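Local coordinates for protein putative glycosyl hydrolase (Bacteroides thetaiotaomicron VPI-5482, PDB 3K11) that probably hydrolyses glycosidic bonds as a member of glycoside hydrolase family 88, its substrate not established, at residues 212-215 / 216-219; 356-359 / 360-363. All coordinates share one frame; numbering follows the deposited sequence.

Interaction 1 of 2, residues 212-215 / 216-219; sequences AQMS and RYDK
R216 reaches back along the last turn of helix 202-217 to the side chain of Q213, three residues earlier. Its CB rests 3.2 Å from Q213 O, the carbonyl that also accepts R216 N; CG lies further off. R216 CD comes 3.5 Å from Q213 OE1, and the bend at chi3 (62°) turns the guanidinium so that NH1 of R216 donates to that OE1 at 2.9 Å. The bond lies in the amide plane on a lone pair of OE1 and close to the guanidinium plane, although the two planes stand 83° apart. Shortening Q213 to an alanine removes OE1 and would probably leave NH1 without this acceptor and the guanidinium freer to turn. M214 SE lies 3.8 Å from CD2 of the Y217 ring, an oblique Met-aromatic contact made by a selenomethionine. The Y217 hydroxyl is held elsewhere, by D167 and R158. S215 OG bonds to A212 O at 2.7 Å in the carbonyl plane. Both side-chain pairs are ordinary i to i+3 contacts, and the i to i+4 bond D218 N to M214 O (2.9 Å) marks where the chain leaves the helix. Helices 148-160, 167-180, 222-240 and 265-281 pack around this end, consistent with the (alpha/alpha)6 barrel of family 88.

Interaction 2 of 2, residues 356-359 / 360-363; sequences LGWH and AVAG
W358 and A362 meet one turn apart on helix 347-362, the alanine methyl approaching the NE1/CE2 part of the indole obliquely. A362 CB sits 3.5 Å out of the plane of the W358 ring system, offset toward the rim, and is nearest to NE1 of W358 at 3.7 Å. With CG anti to the backbone N (chi1 -179°), the indole leans along the helix toward its C-terminal end. V361 meets the benzene end of the indole: its CG1 approaches W358 CZ3 at 4.0 Å, and the two side chains cross at about a right angle. A362 thus touches the NE1/CE2 part and V361 the CZ3 end, both from the following turn. Beneath the side chains, A362 N donates to W358 O at 2.8 Å, while V361 N bonds to G357 O and A360 N to L356 O. W358 also packs against V403, A406 and M410 of helix 400-416 and V32 and I36 of helix 29-45. H359 turns elsewhere, its NE2 bonded to G25 O. These i to i+3 and i to i+4 contacts are those of a regular alpha-helix, with a tryptophan joining it to two neighbouring helices, consistent with the (alpha/alpha)6 barrel of the family.

Interactions 1 and 2 lie on opposite sides of the chain's centre, with their own centres 35 Å apart and nearest atoms about 21 Å apart, so neither touches the other. Both sit in the C-terminal turns of helices, 202-217 and 347-362, within the same glycosyl hydrolase family 88 range. They differ in character: 212-219 combines a polar side-chain pair with a Met-aromatic contact, whereas 356-363 relies on apolar packing round an indole. Neither contains a residue known to be catalytic. At interaction 2, 1,2-ethanediol, probably from the crystallisation liquor, lies about 4 Å from the L356 side chain, and G363 O makes a weak hydrogen bond to 1,2-ethanediol; L356 also packs on A385 of a second subunit. Other chains of the assembly leave interaction 1 untouched.

Interaction 1 of 2, residues 212-215 / 216-219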
# COMPACT_ATOMS: atom_id res chain seq x y z
N ALA A 212 25.87 20.25 16.56
CA ALA A 212 26.27 20.99 15.36
C ALA A 212 26.41 22.51 15.63
O ALA A 212 27.40 23.14 15.23
CB ALA A 212 25.27 20.70 14.18
N GLN A 213 25.45 23.10 16.33
CA GLN A 213 25.53 24.53 16.63
C GLN A 213 26.64 24.86 17.60
O GLN A 213 27.29 25.91 17.47
CB GLN A 213 24.17 25.05 17.13
CG GLN A 213 23.13 25.20 16.00
CD GLN A 213 23.47 26.27 15.02
OE1 GLN A 213 24.06 27.28 15.37
NE2 GLN A 213 23.12 26.07 13.75
N MSE A 214 26.88 23.99 18.58
CA MSE A 214 27.99 24.23 19.52
C MSE A 214 29.32 24.27 18.80
O MSE A 214 30.24 24.94 19.27
CB MSE A 214 28.11 23.18 20.62
CG MSE A 214 27.40 23.40 21.86
SE MSE A 214 27.48 25.08 22.74
CE MSE A 214 28.79 24.90 24.01
N SER A 215 29.44 23.57 17.65
CA SER A 215 30.68 23.67 16.88
C SER A 215 30.92 25.10 16.40
O SER A 215 32.05 25.48 16.17
CB SER A 215 30.70 22.71 15.68
OG SER A 215 30.01 23.23 14.57
N ARG A 216 29.85 25.88 16.25
CA ARG A 216 29.92 27.28 15.83
C ARG A 216 30.13 28.22 17.01
O ARG A 216 30.68 29.32 16.87
CB ARG A 216 28.61 27.70 15.13
CG ARG A 216 28.23 26.89 13.91
CD ARG A 216 26.90 27.34 13.33
NE ARG A 216 27.01 28.73 12.89
CZ ARG A 216 26.09 29.70 13.08
NH1 ARG A 216 24.92 29.51 13.73
NH2 ARG A 216 26.36 30.91 12.61
N TYR A 217 29.71 27.77 18.19
CA TYR A 217 29.68 28.62 19.40
C TYR A 217 30.94 28.53 20.22
O TYR A 217 31.37 29.52 20.82
CB TYR A 217 28.50 28.21 20.26
CG TYR A 217 28.18 29.10 21.43
CD1 TYR A 217 27.37 30.22 21.29
CD2 TYR A 217 28.60 28.76 22.70
CE1 TYR A 217 27.04 31.00 22.34
CE2 TYR A 217 28.27 29.52 23.77
CZ TYR A 217 27.52 30.67 23.60
OH TYR A 217 27.18 31.43 24.70
N ASP A 218 31.52 27.34 20.27
CA ASP A 218 32.77 27.12 20.98
C ASP A 218 33.89 26.94 19.92
O ASP A 218 34.10 25.86 19.39
CB ASP A 218 32.61 25.93 21.92
CG ASP A 218 33.85 25.63 22.72
OD1 ASP A 218 34.89 26.23 22.43
OD2 ASP A 218 33.75 24.78 23.63
N LYS A 219 34.59 28.03 19.64
CA LYS A 219 35.68 28.08 18.64
C LYS A 219 36.73 26.96 18.84
O LYS A 219 37.14 26.25 17.88
CB LYS A 219 36.37 29.45 18.76

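Interaction 2 of 2, residues 356-359 / 360-363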
# COMPACT_ATOMS: atom_id res chain seq x y z
N LEU A 356 2.05 22.03 -2.45
CA LEU A 356 0.82 21.30 -2.11
C LEU A 356 0.79 21.06 -0.62
O LEU A 356 -0.26 21.18 0.05
CB LEU A 356 0.77 19.96 -2.84
CG LEU A 356 -0.39 19.05 -2.46
CD1 LEU A 356 -1.77 19.73 -2.72
CD2 LEU A 356 -0.30 17.67 -3.11
N GLY A 357 1.93 20.65 -0.06
CA GLY A 357 1.99 20.46 1.39
C GLY A 357 1.65 21.71 2.17
O GLY A 357 1.01 21.62 3.22
N TRP A 358 2.11 22.88 1.69
CA TRP A 358 1.76 24.15 2.31
C TRP A 358 0.24 24.42 2.21
O TRP A 358 -0.37 24.83 3.18
CB TRP A 358 2.58 25.36 1.77
CG TRP A 358 2.12 26.60 2.53
CD1 TRP A 358 1.23 27.49 2.10
CD2 TRP A 358 2.34 26.89 3.91
NE1 TRP A 358 0.95 28.40 3.07
CE2 TRP A 358 1.59 28.04 4.21
CE3 TRP A 358 3.10 26.29 4.92
CZ2 TRP A 358 1.62 28.66 5.46
CZ3 TRP A 358 3.10 26.88 6.17
CH2 TRP A 358 2.35 28.03 6.45
N HIS A 359 -0.36 24.20 1.04
CA HIS A 359 -1.81 24.36 0.92
C HIS A 359 -2.54 23.52 1.96
O HIS A 359 -3.50 23.98 2.60
CB HIS A 359 -2.30 23.96 -0.47
CG HIS A 359 -2.08 25.00 -1.53
ND1 HIS A 359 -2.61 26.27 -1.45
CD2 HIS A 359 -1.39 24.95 -2.69
CE1 HIS A 359 -2.26 26.96 -2.52
NE2 HIS A 359 -1.54 26.18 -3.31
N ALA A 360 -2.05 22.30 2.15
CA ALA A 360 -2.62 21.35 3.10
C ALA A 360 -2.53 21.94 4.53
O ALA A 360 -3.52 22.08 5.23
CB ALA A 360 -1.88 20.01 3.04
N VAL A 361 -1.34 22.32 4.90
CA VAL A 361 -1.09 22.86 6.23
C VAL A 361 -1.87 24.18 6.50
O VAL A 361 -2.45 24.38 7.59
CB VAL A 361 0.46 23.07 6.40
CG1 VAL A 361 0.79 23.91 7.54
CG2 VAL A 361 1.13 21.67 6.51
N ALA A 362 -1.85 25.09 5.54
CA ALA A 362 -2.52 26.36 5.72
C ALA A 362 -4.03 26.15 5.97
O ALA A 362 -4.65 26.90 6.70
CB ALA A 362 -2.27 27.29 4.51
N GLY A 363 -4.60 25.12 5.38
CA GLY A 363 -5.99 24.74 5.64
C GLY A 363 -6.29 24.28 7.05
O GLY A 363 -7.46 24.17 7.42